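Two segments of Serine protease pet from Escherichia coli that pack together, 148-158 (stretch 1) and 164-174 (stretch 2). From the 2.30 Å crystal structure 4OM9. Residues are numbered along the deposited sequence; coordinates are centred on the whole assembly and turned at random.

Stretch 1, residues 148-158: FRVGSGNTTFS
Stretch 2, residues 164-174: QTYQADLLSAS

The two stretches run antiparallel: strand 148-151 lies against strand 172-174, their N-to-C directions 153° apart and their axes approaching to 4.5 Å. Extended backbone sets the frame, with phi/psi of -138/143 at R149, -129/132 at V150, -128/150 at S172, -106/145 at A173 and -118/141 at S174. R149 pairs with S174 as a hydrogen-bonded pair: R149 N gives to S174 O at 2.9 Å, and S174 N to R149 O at 2.7 Å. V150 and A173 form the intervening non-hydrogen-bonded pair, their CA atoms 4.4 Å apart. The next narrow ring joins G151 and S172, with G151 N to S172 O at 3.1 Å and S172 N to G151 O at 2.9 Å, both nearly straight. Between these rungs, CA-H...O contacts fill in: A173 CA lies 3.3 Å from R149 O, and V150 CA 3.5 Å from S172 O.

Beyond G151 (-167/-179) the ladder stops, but the chains stay together. S152 leaves the extended basin at -138/57, and G153 (-62/-171) and N154 (-58/120) carry the chain onward. In stretch 2, a type I turn from A168 to L171 is closed by L171 N to A168 O at 3.1 Å; D169 is at -55/-34 and L170 at -93/10. Y166, at a left-handed 64/20, directs its amide to the loop, where Y166 N bonds S152 O at 2.8 Å. Farther out there is a single weak bond, T155 N to Q164 O at 3.0 Å, with no bridge formed.

Side chains alternate across the ladder. V150 (chi1 142°, between wells) and A173 share one face, V150 CG2 standing 3.9 Å from A173 CB. The CA-to-CB bond of L171 (t, chi2 77°) points sideways, but its end comes nearer to stretch 1, placing CD2 3.5 Å from V150 CG1 and CD1 3.6 Å from G151 C.

R149, S172 and S174 occupy the other face, where polarity takes over. R149 has chi1 t, chi2 -144° and chi3 p, a path that curls the guanidinium back over the neighbouring strand; NH1 reaches S174 OG (m) at 2.6 Å, a weak hydrogen bond because its angle is only 116°. S172 (p) places OG between two waters. Water 1, 3.1 Å from S172 OG, accepts weakly from R149 NH2 at 2.6 Å, while water 2 lies 2.6 Å from that same OG and donates to L170 O and T155 OG1, each at 2.8 Å.

S152 is the polar pin of the loop: with chi1 t, its OG donates to Q167 O at 2.7 Å, so one residue holds stretch 2 through both backbone and side chain. The CA-to-CB bonds of T155 (m) and L170 (m, t) point toward the other stretch. T155 braces its own loop, OG1 donating to G153 O at 2.8 Å. L170 has its CB 3.9 Å from S152 OG and its CD2 at the edge of the F157 ring, 4.5 Å from CZ. T165 (m) sets CG2 3.5 Å from the N of exposed N154.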

# COMPACT_ATOMS: atom_id res chain seq x y z
N PHE A 148 29.87 -2.85 -2.53
CA PHE A 148 29.31 -2.66 -1.21
C PHE A 148 29.82 -3.74 -0.28
O PHE A 148 30.02 -4.89 -0.69
CB PHE A 148 27.78 -2.73 -1.23
CG PHE A 148 27.11 -1.54 -1.86
CD1 PHE A 148 26.88 -0.38 -1.12
CD2 PHE A 148 26.66 -1.60 -3.18
CE1 PHE A 148 26.23 0.73 -1.71
CE2 PHE A 148 26.01 -0.50 -3.77
CZ PHE A 148 25.80 0.67 -3.04
N ARG A 149 29.96 -3.39 0.98
CA ARG A 149 30.32 -4.37 1.99
C ARG A 149 29.49 -4.13 3.22
O ARG A 149 29.24 -3.00 3.59
CB ARG A 149 31.79 -4.29 2.33
CG ARG A 149 32.24 -5.38 3.25
CD ARG A 149 33.28 -4.86 4.22
NE ARG A 149 32.59 -4.26 5.35
CZ ARG A 149 32.68 -2.99 5.68
NH1 ARG A 149 33.48 -2.19 5.00
NH2 ARG A 149 32.01 -2.54 6.73
N VAL A 150 29.09 -5.20 3.87
CA VAL A 150 28.21 -5.10 5.01
C VAL A 150 28.80 -5.88 6.18
O VAL A 150 29.25 -7.02 6.00
CB VAL A 150 26.83 -5.61 4.60
CG1 VAL A 150 26.16 -6.38 5.70
CG2 VAL A 150 26.01 -4.49 4.03
N GLY A 151 28.84 -5.26 7.36
CA GLY A 151 29.28 -5.97 8.55
C GLY A 151 28.96 -5.21 9.83
O GLY A 151 28.37 -4.12 9.78
N SER A 152 29.36 -5.77 10.98
CA SER A 152 29.07 -5.11 12.24
C SER A 152 30.22 -5.15 13.23
O SER A 152 30.07 -5.63 14.36
CB SER A 152 27.81 -5.74 12.88
OG SER A 152 27.38 -5.00 14.01
N GLY A 153 31.39 -4.64 12.82
CA GLY A 153 32.52 -4.48 13.71
C GLY A 153 32.26 -3.54 14.88
O GLY A 153 31.14 -3.12 15.11
N ASN A 154 33.31 -3.21 15.63
CA ASN A 154 33.21 -2.24 16.71
C ASN A 154 32.71 -0.94 16.13
O ASN A 154 33.34 -0.36 15.24
CB ASN A 154 34.56 -2.05 17.40
CG ASN A 154 34.42 -1.56 18.82
OD1 ASN A 154 33.40 -0.97 19.20
ND2 ASN A 154 35.45 -1.78 19.62
N THR A 155 31.57 -0.47 16.63
CA THR A 155 30.80 0.50 15.88
C THR A 155 30.93 1.91 16.44
O THR A 155 30.85 2.13 17.65
CB THR A 155 29.32 0.07 15.83
OG1 THR A 155 29.21 -1.10 15.02
CG2 THR A 155 28.44 1.17 15.24
N THR A 156 31.15 2.85 15.54
CA THR A 156 31.38 4.24 15.91
C THR A 156 30.72 5.15 14.90
O THR A 156 30.75 4.88 13.70
CB THR A 156 32.89 4.58 15.97
OG1 THR A 156 33.57 3.63 16.79
CG2 THR A 156 33.11 5.97 16.55
N PHE A 157 30.13 6.24 15.41
CA PHE A 157 29.50 7.27 14.59
C PHE A 157 30.17 8.61 14.86
O PHE A 157 29.90 9.22 15.89
CB PHE A 157 27.98 7.39 14.88
CG PHE A 157 27.21 6.13 14.65
CD1 PHE A 157 26.72 5.81 13.39
CD2 PHE A 157 26.94 5.25 15.70
CE1 PHE A 157 25.98 4.64 13.18
CE2 PHE A 157 26.20 4.08 15.50
CZ PHE A 157 25.73 3.77 14.24
N SER A 158 31.03 9.07 13.95
CA SER A 158 31.82 10.30 14.12
C SER A 158 32.24 10.54 15.55
O SER A 158 31.82 11.53 16.17
CB SER A 158 31.05 11.52 13.61
OG SER A 158 31.00 11.55 12.20
N GLN A 164 29.98 -1.31 20.76
CA GLN A 164 29.21 -2.48 20.40
C GLN A 164 29.84 -3.22 19.23
O GLN A 164 30.09 -2.63 18.18
CB GLN A 164 27.77 -2.10 20.06
CG GLN A 164 26.98 -1.39 21.17
CD GLN A 164 26.82 -2.23 22.41
OE1 GLN A 164 26.33 -3.37 22.36
NE2 GLN A 164 27.25 -1.69 23.54
N THR A 165 30.09 -4.51 19.40
CA THR A 165 30.58 -5.33 18.30
C THR A 165 29.63 -6.50 18.07
O THR A 165 29.03 -7.01 19.02
CB THR A 165 32.01 -5.84 18.54
OG1 THR A 165 32.79 -4.82 19.16
CG2 THR A 165 32.67 -6.20 17.23
N TYR A 166 29.46 -6.88 16.81
CA TYR A 166 28.65 -8.03 16.42
C TYR A 166 27.15 -7.90 16.75
O TYR A 166 26.43 -8.91 16.80
CB TYR A 166 29.21 -9.31 17.05
CG TYR A 166 30.63 -9.62 16.60
CD1 TYR A 166 30.98 -9.54 15.25
CD2 TYR A 166 31.63 -9.95 17.51
CE1 TYR A 166 32.26 -9.81 14.82
CE2 TYR A 166 32.92 -10.22 17.09
CZ TYR A 166 33.23 -10.15 15.74
OH TYR A 166 34.52 -10.40 15.32
N GLN A 167 26.68 -6.67 16.95
CA GLN A 167 25.24 -6.36 17.05
C GLN A 167 24.54 -6.36 15.69
O GLN A 167 24.91 -5.61 14.79
CB GLN A 167 25.02 -5.00 17.72
CG GLN A 167 25.44 -4.95 19.17
CD GLN A 167 24.78 -6.03 20.01
OE1 GLN A 167 23.55 -6.04 20.20
NE2 GLN A 167 25.59 -6.95 20.53
N ALA A 168 23.51 -7.18 15.56
CA ALA A 168 22.74 -7.29 14.33
C ALA A 168 22.02 -5.98 13.99
O ALA A 168 21.96 -5.58 12.81
CB ALA A 168 21.72 -8.47 14.45
N ASP A 169 21.47 -5.32 15.01
CA ASP A 169 20.85 -4.00 14.80
C ASP A 169 21.83 -3.02 14.13
O ASP A 169 21.44 -2.16 13.34
CB ASP A 169 20.37 -3.41 16.13
CG ASP A 169 19.28 -4.23 16.80
OD1 ASP A 169 18.46 -4.85 16.10
OD2 ASP A 169 19.26 -4.24 18.05
N LEU A 170 23.10 -3.14 14.46
CA LEU A 170 24.10 -2.17 13.99
C LEU A 170 24.78 -2.60 12.70
O LEU A 170 25.76 -2.00 12.28
CB LEU A 170 25.14 -1.93 15.07
CG LEU A 170 24.53 -1.33 16.33
CD1 LEU A 170 25.58 -1.23 17.41
CD2 LEU A 170 23.96 0.05 15.98
N LEU A 171 24.27 -3.64 12.06
CA LEU A 171 24.80 -4.05 10.77
C LEU A 171 24.86 -2.84 9.84
O LEU A 171 23.84 -2.24 9.52
CB LEU A 171 23.96 -5.18 10.16
CG LEU A 171 24.60 -5.85 8.95
CD1 LEU A 171 25.73 -6.83 9.36
CD2 LEU A 171 23.56 -6.52 8.09
N SER A 172 26.06 -2.49 9.40
CA SER A 172 26.27 -1.25 8.64
C SER A 172 27.02 -1.43 7.30
O SER A 172 27.86 -2.32 7.16
CB SER A 172 27.00 -0.22 9.51
OG SER A 172 28.27 -0.70 9.90
N ALA A 173 26.73 -0.58 6.33
CA ALA A 173 27.21 -0.79 4.98
C ALA A 173 28.35 0.15 4.60
O ALA A 173 28.37 1.30 5.02
CB ALA A 173 26.09 -0.63 4.01
N SER A 174 29.28 -0.35 3.80
CA SER A 174 30.36 0.48 3.26
C SER A 174 30.24 0.51 1.76
O SER A 174 29.89 -0.49 1.14
CB SER A 174 31.72 -0.05 3.66
OG SER A 174 31.86 -0.10 5.07
O HOH W 1 30.68 -2.44 8.98
O HOH W 2 28.51 -1.54 12.39